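Local coordinates for UPF0141 protein yjdB (PDB 4TN0) that probably transfers phosphoethanolamine from a lipid donor to cell-envelope acceptors, as the zinc-binding periplasmic catalytic domain of EptC, an enzyme required for polymyxin resistance and motility, at residues A30-L35 against A188-Y193; N89-L94 against A101-N106; K137-H142 against N147-H152; N234-H239 against S248-I253. All coordinates share one frame; numbering follows the deposited sequence.

Interaction 1 of 4, residues A30-L35 against A188-Y193; sequences AANYSL and ALINTY
Tyr-193 and Asn-32 meet because each side chain leaves its backbone toward the other: the tyrosine CG stands opposite its own N (chi1 -180°), while the asparagine CG lies beside its N and opposite the carbonyl carbon (chi1 -73°). In this alkaline phosphatase-like fold the contact joins the loop after strand 18-24 to helix 186-211. The two flat groups are nearly perpendicular, with amide and ring planes 89° apart. Asn-32 ND2 comes to the ring edge, close to the ring plane, 3.9 Å from Tyr-193 CD2. These are packing contacts, and the amide finds its polar partners just beyond the two segments: OD1 binds Arg-29 and ND2 binds Asp-194, which fixes which end of the amide faces the helix. Tyr-193 OH is likewise bound to the carbonyl of Thr-27. Inside the helix, Thr-192 OG1 and Thr-192 N reach the carbonyl O of Ala-188 from opposite faces of its plane, the hydroxyl at 2.6 Å from that oxygen. One helical turn back from Tyr-193, the side chain of Ile-190 lies across that of Asn-32 at about a right angle, and its methyl Ile-190 CG2 is 3.9 Å from Asn-32 ND2.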
# COMPACT_ATOMS: atom_id res chain seq x y z
N ALA A 30 -11.42 -0.14 2.48
CA ALA A 30 -11.60 1.26 2.89
C ALA A 30 -12.77 1.47 3.84
O ALA A 30 -12.70 2.32 4.73
CB ALA A 30 -11.76 2.15 1.65
N ALA A 31 -13.86 0.73 3.62
CA ALA A 31 -15.11 0.88 4.38
C ALA A 31 -14.92 0.73 5.89
O ALA A 31 -15.81 1.07 6.67
CB ALA A 31 -16.16 -0.11 3.89
N ASN A 32 -13.79 0.17 6.31
CA ASN A 32 -13.55 -0.04 7.74
C ASN A 32 -12.43 0.85 8.26
O ASN A 32 -11.77 0.53 9.24
CB ASN A 32 -13.24 -1.51 8.04
CG ASN A 32 -14.46 -2.40 7.93
OD1 ASN A 32 -15.19 -2.37 6.95
ND2 ASN A 32 -14.69 -3.20 8.96
N TYR A 33 -12.19 1.95 7.57
CA TYR A 33 -11.23 2.94 8.01
C TYR A 33 -11.97 4.10 8.70
O TYR A 33 -12.91 4.68 8.15
CB TYR A 33 -10.37 3.42 6.82
CG TYR A 33 -9.20 2.49 6.61
CD1 TYR A 33 -9.39 1.17 6.22
CD2 TYR A 33 -7.88 2.93 6.84
CE1 TYR A 33 -8.32 0.30 6.07
CE2 TYR A 33 -6.80 2.07 6.68
CZ TYR A 33 -7.03 0.75 6.30
OH TYR A 33 -5.98 -0.12 6.14
N SER A 34 -11.62 4.34 9.96
CA SER A 34 -12.24 5.44 10.70
C SER A 34 -11.76 6.80 10.16
O SER A 34 -12.46 7.81 10.31
CB SER A 34 -11.96 5.31 12.20
OG SER A 34 -10.57 5.17 12.47
N LEU A 35 -10.59 6.82 9.53
CA LEU A 35 -10.09 8.00 8.80
C LEU A 35 -11.07 8.44 7.73
O LEU A 35 -11.05 9.59 7.28
CB LEU A 35 -8.71 7.70 8.17
CG LEU A 35 -7.47 7.84 9.07
CD1 LEU A 35 -6.26 7.09 8.50
CD2 LEU A 35 -7.11 9.30 9.32
N ALA A 188 -18.33 -10.37 15.70
CA ALA A 188 -17.06 -10.88 16.18
C ALA A 188 -16.08 -10.97 15.03
O ALA A 188 -14.87 -10.76 15.21
CB ALA A 188 -17.22 -12.27 16.89
N LEU A 189 -16.60 -11.33 13.86
CA LEU A 189 -15.75 -11.42 12.68
C LEU A 189 -15.23 -10.03 12.33
O LEU A 189 -14.04 -9.85 12.09
CB LEU A 189 -16.49 -12.05 11.51
CG LEU A 189 -15.73 -12.09 10.19
CD1 LEU A 189 -14.42 -12.85 10.37
CD2 LEU A 189 -16.56 -12.71 9.08
N ILE A 190 -16.13 -9.04 12.34
CA ILE A 190 -15.76 -7.66 12.02
C ILE A 190 -14.71 -7.15 13.00
O ILE A 190 -13.76 -6.44 12.61
CB ILE A 190 -16.98 -6.70 12.02
CG1 ILE A 190 -18.10 -7.26 11.13
CG2 ILE A 190 -16.57 -5.28 11.65
CD1 ILE A 190 -17.78 -7.28 9.70
N ASN A 191 -14.91 -7.45 14.29
CA ASN A 191 -13.96 -7.02 15.31
C ASN A 191 -12.57 -7.54 14.98
O ASN A 191 -11.59 -6.79 15.00
CB ASN A 191 -14.37 -7.51 16.70
CG ASN A 191 -15.56 -6.78 17.29
OD1 ASN A 191 -15.90 -5.66 16.88
ND2 ASN A 191 -16.19 -7.40 18.28
N THR A 192 -12.49 -8.82 14.64
CA THR A 192 -11.21 -9.45 14.33
C THR A 192 -10.55 -8.77 13.14
O THR A 192 -9.35 -8.54 13.14
CB THR A 192 -11.40 -10.94 14.03
OG1 THR A 192 -12.34 -11.49 14.96
CG2 THR A 192 -10.09 -11.68 14.11
N TYR A 193 -11.37 -8.46 12.14
CA TYR A 193 -10.90 -7.83 10.92
C TYR A 193 -10.38 -6.43 11.23
O TYR A 193 -9.33 -6.03 10.70
CB TYR A 193 -12.02 -7.80 9.85
CG TYR A 193 -11.59 -7.15 8.54
CD1 TYR A 193 -10.78 -7.84 7.64
CD2 TYR A 193 -12.00 -5.86 8.20
CE1 TYR A 193 -10.37 -7.26 6.44
CE2 TYR A 193 -11.61 -5.27 7.00
CZ TYR A 193 -10.79 -5.98 6.13
OH TYR A 193 -10.40 -5.41 4.95

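Interaction 2 of 4, residues N89-L94 against A101-N106; sequences NAMDVL and AAWFDN
The Trp-103 indole is met obliquely by Met-91, whose CG lies 4.3 Å from Trp-103 CZ3, while at the ring edge, in its plane, sits the carboxylate of Asp-105. Trp-103 NE1 donates to Asp-105 OD2 over 3.0 Å, almost straight at 176°, and meets that oxygen on its anti side; this bond fixes the turn of the indole. The same oxygen also takes a bond from His-152 on the neighbouring strand. Met-91 is bent at both chi2 and chi3 (-61° and -59°), a folded shape that carries its methyl over to the strand, where Met-91 CE rests 4.1 Å from Ala-101 CB. What crosses between the segments is apolar and buried, with Ile-148 and Val-150 of the adjacent strand also touching the methionine. The helix start is secured separately. Asp-92 forms a salt bridge with Arg-117, and its OD2 also accepts from Asn-89 N at 2.7 Å. In return Asn-89 OD1 accepts from Met-91 N at 2.7 Å and, more weakly, from Asp-92 N. The Asn-89/Asp-92 pair is a capping box, set at the head of a helix packed on the parallel part of the central sheet, as in the alkaline phosphatase-like alpha/beta fold.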
# COMPACT_ATOMS: atom_id res chain seq x y z
N ASN A 89 8.78 -2.78 -14.47
CA ASN A 89 7.73 -2.07 -13.74
C ASN A 89 8.32 -0.78 -13.19
O ASN A 89 9.48 -0.49 -13.43
CB ASN A 89 7.14 -2.95 -12.61
CG ASN A 89 8.20 -3.40 -11.57
OD1 ASN A 89 8.73 -2.58 -10.81
ND2 ASN A 89 8.50 -4.70 -11.54
N ALA A 90 7.53 -0.02 -12.45
CA ALA A 90 8.01 1.22 -11.84
C ALA A 90 9.31 1.05 -11.03
O ALA A 90 10.17 1.92 -11.04
CB ALA A 90 6.93 1.82 -10.97
N MET A 91 9.46 -0.07 -10.33
CA MET A 91 10.65 -0.29 -9.52
C MET A 91 11.91 -0.46 -10.38
O MET A 91 13.00 -0.08 -9.99
CB MET A 91 10.48 -1.53 -8.61
CG MET A 91 9.31 -1.46 -7.65
SD MET A 91 9.42 -0.11 -6.48
CE MET A 91 10.98 -0.51 -5.68
N ASP A 92 11.76 -1.12 -11.52
CA ASP A 92 12.87 -1.29 -12.44
C ASP A 92 13.30 0.07 -12.99
O ASP A 92 14.47 0.34 -13.19
CB ASP A 92 12.48 -2.20 -13.61
CG ASP A 92 12.15 -3.60 -13.17
OD1 ASP A 92 12.98 -4.24 -12.48
OD2 ASP A 92 11.02 -4.04 -13.50
N VAL A 93 12.32 0.92 -13.28
CA VAL A 93 12.62 2.25 -13.78
C VAL A 93 13.37 3.07 -12.74
O VAL A 93 14.37 3.71 -13.08
CB VAL A 93 11.35 3.00 -14.21
CG1 VAL A 93 11.70 4.42 -14.67
CG2 VAL A 93 10.67 2.23 -15.32
N LEU A 94 12.96 3.01 -11.48
CA LEU A 94 13.67 3.75 -10.45
C LEU A 94 15.07 3.19 -10.24
O LEU A 94 16.02 3.95 -10.02
CB LEU A 94 12.92 3.73 -9.13
CG LEU A 94 11.52 4.32 -9.10
CD1 LEU A 94 10.90 4.01 -7.74
CD2 LEU A 94 11.56 5.80 -9.34
N ALA A 101 16.82 1.34 -4.15
CA ALA A 101 15.57 0.59 -3.99
C ALA A 101 15.73 -0.63 -3.09
O ALA A 101 16.58 -1.48 -3.33
CB ALA A 101 15.04 0.15 -5.35
N ALA A 102 14.91 -0.69 -2.05
CA ALA A 102 14.84 -1.88 -1.17
C ALA A 102 13.40 -2.42 -1.10
O ALA A 102 12.44 -1.63 -1.03
CB ALA A 102 15.37 -1.55 0.22
N TRP A 103 13.26 -3.74 -1.17
CA TRP A 103 11.96 -4.40 -1.05
C TRP A 103 11.96 -5.47 0.07
O TRP A 103 12.63 -6.50 -0.04
CB TRP A 103 11.57 -5.03 -2.40
CG TRP A 103 10.17 -5.63 -2.46
CD1 TRP A 103 9.75 -6.76 -1.83
CD2 TRP A 103 9.04 -5.13 -3.19
NE1 TRP A 103 8.43 -7.00 -2.11
CE2 TRP A 103 7.97 -6.01 -2.95
CE3 TRP A 103 8.82 -4.03 -4.02
CZ2 TRP A 103 6.69 -5.83 -3.50
CZ3 TRP A 103 7.57 -3.84 -4.57
CH2 TRP A 103 6.51 -4.74 -4.31
N PHE A 104 11.22 -5.21 1.15
CA PHE A 104 11.13 -6.17 2.25
C PHE A 104 9.71 -6.80 2.32
O PHE A 104 8.72 -6.10 2.54
CB PHE A 104 11.48 -5.49 3.58
CG PHE A 104 12.83 -4.86 3.60
CD1 PHE A 104 13.93 -5.52 3.07
CD2 PHE A 104 13.01 -3.59 4.14
CE1 PHE A 104 15.19 -4.92 3.08
CE2 PHE A 104 14.27 -2.99 4.15
CZ PHE A 104 15.36 -3.66 3.62
N ASP A 105 9.64 -8.12 2.15
CA ASP A 105 8.35 -8.79 1.94
C ASP A 105 8.01 -9.78 3.05
O ASP A 105 8.72 -10.77 3.26
CB ASP A 105 8.37 -9.52 0.60
CG ASP A 105 6.98 -9.73 0.03
OD1 ASP A 105 6.16 -10.37 0.70
OD2 ASP A 105 6.70 -9.22 -1.08
N ASN A 106 6.90 -9.52 3.74
CA ASN A 106 6.39 -10.41 4.78
C ASN A 106 5.10 -11.13 4.34
O ASN A 106 4.46 -11.84 5.11
CB ASN A 106 6.13 -9.63 6.07
CG ASN A 106 5.90 -10.54 7.27
OD1 ASN A 106 6.58 -11.55 7.41
ND2 ASN A 106 4.96 -10.17 8.14

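Interaction 3 of 4, residues K137-H142 against N147-H152; sequences KEKLNH and NIIVLH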
# COMPACT_ATOMS: atom_id res chain seq x y z
N LYS A 137 14.91 -0.69 9.82
CA LYS A 137 15.81 0.10 10.65
C LYS A 137 17.24 -0.05 10.13
O LYS A 137 17.96 0.93 10.00
CB LYS A 137 15.69 -0.31 12.13
CG LYS A 137 14.49 0.32 12.82
CD LYS A 137 14.31 -0.11 14.28
CE LYS A 137 12.89 0.29 14.75
NZ LYS A 137 12.46 -0.17 16.10
N GLU A 138 17.61 -1.27 9.77
CA GLU A 138 18.95 -1.53 9.28
C GLU A 138 19.24 -0.84 7.94
O GLU A 138 20.37 -0.41 7.68
CB GLU A 138 19.18 -3.03 9.15
CG GLU A 138 20.52 -3.37 8.51
CD GLU A 138 21.74 -2.93 9.36
OE1 GLU A 138 21.56 -2.44 10.50
OE2 GLU A 138 22.89 -3.09 8.87
N LYS A 139 18.24 -0.72 7.09
CA LYS A 139 18.44 -0.03 5.83
C LYS A 139 18.50 1.48 6.07
O LYS A 139 19.07 2.22 5.27
CB LYS A 139 17.32 -0.40 4.83
CG LYS A 139 17.31 0.40 3.53
CD LYS A 139 18.54 0.11 2.68
CE LYS A 139 18.63 1.06 1.49
NZ LYS A 139 19.82 0.76 0.63
N LEU A 140 17.96 1.94 7.20
CA LEU A 140 17.96 3.37 7.49
C LEU A 140 19.38 3.87 7.84
O LEU A 140 19.63 5.07 7.86
CB LEU A 140 16.97 3.70 8.61
CG LEU A 140 15.52 3.97 8.19
CD1 LEU A 140 14.67 4.48 9.36
CD2 LEU A 140 15.42 4.95 7.03
N ASN A 141 20.28 2.93 8.14
CA ASN A 141 21.68 3.26 8.42
C ASN A 141 22.47 3.38 7.11
O ASN A 141 23.33 4.26 6.98
CB ASN A 141 22.32 2.23 9.36
CG ASN A 141 21.83 2.35 10.81
OD1 ASN A 141 21.40 3.42 11.24
ND2 ASN A 141 21.89 1.25 11.56
N HIS A 142 22.15 2.53 6.14
CA HIS A 142 22.85 2.54 4.85
C HIS A 142 22.05 3.18 3.72
O HIS A 142 21.93 2.61 2.63
CB HIS A 142 23.26 1.13 4.44
CG HIS A 142 23.96 0.35 5.51
ND1 HIS A 142 23.33 -0.06 6.66
CD2 HIS A 142 25.23 -0.11 5.59
CE1 HIS A 142 24.19 -0.74 7.41
NE2 HIS A 142 25.35 -0.78 6.78
N ASN A 147 16.14 7.31 -1.93
CA ASN A 147 15.81 5.93 -1.57
C ASN A 147 14.32 5.62 -1.65
O ASN A 147 13.50 6.40 -1.15
CB ASN A 147 16.26 5.62 -0.14
CG ASN A 147 17.68 6.06 0.13
OD1 ASN A 147 18.63 5.26 0.03
ND2 ASN A 147 17.85 7.33 0.49
N ILE A 148 13.97 4.47 -2.23
CA ILE A 148 12.62 3.95 -2.01
C ILE A 148 12.74 2.62 -1.31
O ILE A 148 13.48 1.72 -1.74
CB ILE A 148 11.77 3.80 -3.31
CG1 ILE A 148 10.34 3.38 -2.96
CG2 ILE A 148 12.43 2.84 -4.31
CD1 ILE A 148 9.38 3.35 -4.13
N ILE A 149 12.01 2.51 -0.21
CA ILE A 149 11.89 1.29 0.55
C ILE A 149 10.46 0.76 0.49
O ILE A 149 9.50 1.46 0.88
CB ILE A 149 12.30 1.51 2.02
CG1 ILE A 149 13.70 2.16 2.07
CG2 ILE A 149 12.25 0.18 2.79
CD1 ILE A 149 14.26 2.41 3.46
N VAL A 150 10.30 -0.45 -0.03
CA VAL A 150 8.98 -1.06 -0.08
C VAL A 150 8.80 -2.05 1.08
O VAL A 150 9.65 -2.92 1.32
CB VAL A 150 8.72 -1.79 -1.40
CG1 VAL A 150 7.32 -2.41 -1.39
CG2 VAL A 150 8.87 -0.84 -2.59
N LEU A 151 7.73 -1.86 1.84
CA LEU A 151 7.34 -2.85 2.82
C LEU A 151 6.03 -3.49 2.37
O LEU A 151 5.00 -2.79 2.24
CB LEU A 151 7.20 -2.21 4.21
CG LEU A 151 8.42 -1.41 4.68
CD1 LEU A 151 8.16 -0.76 6.05
CD2 LEU A 151 9.68 -2.25 4.69
N HIS A 152 6.06 -4.80 2.14
CA HIS A 152 4.90 -5.58 1.69
C HIS A 152 4.33 -6.35 2.89
O HIS A 152 4.96 -7.31 3.38
CB HIS A 152 5.28 -6.53 0.55
CG HIS A 152 4.12 -7.22 -0.10
ND1 HIS A 152 4.26 -8.33 -0.90
CD2 HIS A 152 2.79 -6.95 -0.09
CE1 HIS A 152 3.08 -8.73 -1.33
NE2 HIS A 152 2.17 -7.90 -0.86
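Lys-139 lays its aliphatic part on Ile-149, with Lys-139 CG 3.7 Å from Ile-149 CD1, and this is the close-packed heart of the contact. The two side chains run at a slant to each other. With CG opposite its backbone N (chi1 172°), the lysine heads for the strand; it then bends at chi2 (66°) and runs on extended past Asn-147, where Lys-139 CE is 4.4 Å from Asn-147 OD1. That second approach is looser and not a bond: Asn-147 OD1 takes its hydrogen from Ser-144 N, and its ND2 donates to the carbonyl of Lys-18. Here the C-terminal part of helix 133-139 returns through a short connection to strand 146-152 of the central sheet, a strand flanked by parallel neighbours on both sides in the alpha/beta fold of this family. Leu-19 on the next strand adds to the buried side, touching Ile-149 and Asn-147. Lys-139 NZ makes a salt bridge with Asp-100 and reaches His-142 O only weakly, at 3.4 Å. The solvent side is looser: Glu-138 and His-142 are exposed, and the histidine turns back on the helix, His-142 ND1 donating to Glu-138 O at 3.2 Å with the carbonyl oxygen near the plane of the imidazole.

Interaction 4 of 4, residues N234-H239 against S248-I253; sequences NGIYLH and SYQTHI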
# COMPACT_ATOMS: atom_id res chain seq x y z
N ASN A 234 -24.03 -10.65 2.15
CA ASN A 234 -24.63 -11.30 1.00
C ASN A 234 -24.01 -12.68 0.75
O ASN A 234 -24.00 -13.18 -0.39
CB ASN A 234 -24.47 -10.39 -0.22
CG ASN A 234 -25.10 -9.02 0.01
OD1 ASN A 234 -26.34 -8.87 -0.00
ND2 ASN A 234 -24.27 -8.03 0.28
N GLY A 235 -23.49 -13.30 1.81
CA GLY A 235 -22.90 -14.62 1.71
C GLY A 235 -21.51 -14.68 1.09
O GLY A 235 -20.96 -15.76 0.84
N ILE A 236 -20.92 -13.53 0.81
CA ILE A 236 -19.61 -13.56 0.19
C ILE A 236 -18.51 -13.48 1.24
O ILE A 236 -18.57 -12.64 2.14
CB ILE A 236 -19.45 -12.41 -0.83
CG1 ILE A 236 -20.67 -12.37 -1.76
CG2 ILE A 236 -18.15 -12.57 -1.61
CD1 ILE A 236 -20.98 -10.96 -2.25
N TYR A 237 -17.53 -14.38 1.14
CA TYR A 237 -16.32 -14.30 1.97
C TYR A 237 -15.06 -14.13 1.13
O TYR A 237 -15.06 -14.40 -0.08
CB TYR A 237 -16.16 -15.55 2.85
CG TYR A 237 -17.26 -15.66 3.86
CD1 TYR A 237 -17.10 -15.10 5.13
CD2 TYR A 237 -18.48 -16.25 3.55
CE1 TYR A 237 -18.09 -15.17 6.08
CE2 TYR A 237 -19.51 -16.32 4.50
CZ TYR A 237 -19.30 -15.77 5.76
OH TYR A 237 -20.29 -15.82 6.72
N LEU A 238 -14.00 -13.68 1.81
CA LEU A 238 -12.68 -13.54 1.21
C LEU A 238 -12.72 -12.56 0.02
O LEU A 238 -13.37 -11.50 0.08
CB LEU A 238 -12.14 -14.91 0.80
CG LEU A 238 -12.18 -15.85 2.04
CD1 LEU A 238 -11.91 -17.28 1.64
CD2 LEU A 238 -11.32 -15.46 3.25
N HIS A 239 -11.98 -12.83 -1.04
CA HIS A 239 -11.99 -11.88 -2.13
C HIS A 239 -11.90 -12.57 -3.47
O HIS A 239 -12.36 -13.69 -3.61
CB HIS A 239 -10.84 -10.88 -1.97
CG HIS A 239 -9.52 -11.51 -1.69
ND1 HIS A 239 -9.10 -11.83 -0.41
CD2 HIS A 239 -8.51 -11.88 -2.52
CE1 HIS A 239 -7.90 -12.37 -0.46
NE2 HIS A 239 -7.51 -12.42 -1.73
N SER A 248 -18.13 -3.18 -3.72
CA SER A 248 -17.10 -2.19 -3.42
C SER A 248 -16.21 -2.61 -2.23
O SER A 248 -15.10 -2.10 -2.09
CB SER A 248 -17.73 -0.82 -3.16
OG SER A 248 -18.59 -0.86 -2.05
N TYR A 249 -16.72 -3.51 -1.37
CA TYR A 249 -15.94 -4.09 -0.27
C TYR A 249 -14.63 -4.67 -0.77
O TYR A 249 -13.65 -4.68 -0.03
CB TYR A 249 -16.72 -5.18 0.48
CG TYR A 249 -17.80 -4.65 1.39
CD1 TYR A 249 -17.58 -3.51 2.15
CD2 TYR A 249 -19.06 -5.27 1.48
CE1 TYR A 249 -18.56 -3.00 2.97
CE2 TYR A 249 -20.05 -4.76 2.30
CZ TYR A 249 -19.79 -3.62 3.05
OH TYR A 249 -20.73 -3.09 3.88
N GLN A 250 -14.60 -5.15 -2.01
CA GLN A 250 -13.40 -5.77 -2.56
C GLN A 250 -12.54 -4.83 -3.42
O GLN A 250 -11.36 -5.10 -3.59
CB GLN A 250 -13.75 -7.03 -3.36
CG GLN A 250 -14.25 -8.13 -2.44
CD GLN A 250 -14.46 -9.46 -3.13
OE1 GLN A 250 -13.84 -9.78 -4.16
NE2 GLN A 250 -15.34 -10.26 -2.55
N THR A 251 -13.12 -3.75 -3.95
CA THR A 251 -12.38 -2.83 -4.84
C THR A 251 -12.02 -1.48 -4.21
O THR A 251 -11.06 -0.80 -4.64
CB THR A 251 -13.19 -2.56 -6.15
OG1 THR A 251 -14.46 -1.97 -5.83
CG2 THR A 251 -13.45 -3.85 -6.88
N HIS A 252 -12.79 -1.08 -3.20
CA HIS A 252 -12.60 0.21 -2.54
C HIS A 252 -11.60 0.06 -1.38
O HIS A 252 -11.93 -0.52 -0.33
CB HIS A 252 -13.96 0.74 -2.05
CG HIS A 252 -13.92 2.13 -1.47
ND1 HIS A 252 -12.84 2.98 -1.63
CD2 HIS A 252 -14.83 2.80 -0.73
CE1 HIS A 252 -13.09 4.12 -1.02
NE2 HIS A 252 -14.29 4.04 -0.46
N ILE A 253 -10.39 0.58 -1.59
CA ILE A 253 -9.27 0.39 -0.67
C ILE A 253 -8.86 1.69 -0.00
O ILE A 253 -9.11 2.77 -0.53
CB ILE A 253 -8.02 -0.18 -1.40
CG1 ILE A 253 -7.77 0.60 -2.69
CG2 ILE A 253 -8.17 -1.66 -1.67
CD1 ILE A 253 -6.46 0.29 -3.37
O HOH W 1 -14.93 -13.38 -2.80
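The short strand 237-238 runs past the weakly bonded helical turn 248-251, coming nearest where the CA atoms of His-239 and Gln-250 are 6.3 Å apart, and Leu-238 takes a positive phi (59°) just before that point. Gln-250 does nearly all the reaching. Its chain is extended beyond CG (chi2 -173°), which brings the terminal amide against the backbone of Leu-238 and His-239. There Gln-250 OE1 lies 3.5 Å from His-239 CA, and Gln-250 NE2 approaches Leu-238 O at 3.5 Å without forming a bond. Ile-236 closes in on the same nitrogen with a methyl, its CG2 being 3.8 Å from Gln-250 NE2. A water does the polar bridging: it donates to Tyr-237 O at 2.9 Å and to His-239 O at 2.7 Å, and accepts from Gln-250 NE2 at 3.2 Å. NE2 also bonds to Ser-230 OG, and OE1 accepts from Met-241 N. His-239 holds its ring away from the glutamine; ND1 is bonded to Glu-229, and NE2 to a phosphate oxygen of the phosphothreonine at position 65, one of the zinc ligands. Gln-250 is thus packed against, and water-linked to, the backbone of a histidine that contacts the phosphorylated threonine, at the zinc site of an alkaline phosphatase-like phosphoethanolamine transferase.

Overall arrangement
From the N terminus, the loop at 30-35 comes first and waits until helix 186-211 for its partner, so interaction 1 closes the longest loop. Within that span fall interactions 2 and 3, two short local closures in series, each joining a helix to the strand that follows it. Strands 100-105 and 146-152 are neighbours in the central sheet, and Ala-102 O with Val-150 N (2.6 Å) links the two contacts directly. Interaction 4 follows, closing a short loop between strand 237-238 and the helical turn 248-251 that leads into strand 252-259; it touches interaction 1 through Ala-30 N and His-252 O (2.9 Å). Interactions 1 and 4 lie on one side of the chain's centre, 2 and 3 on the other.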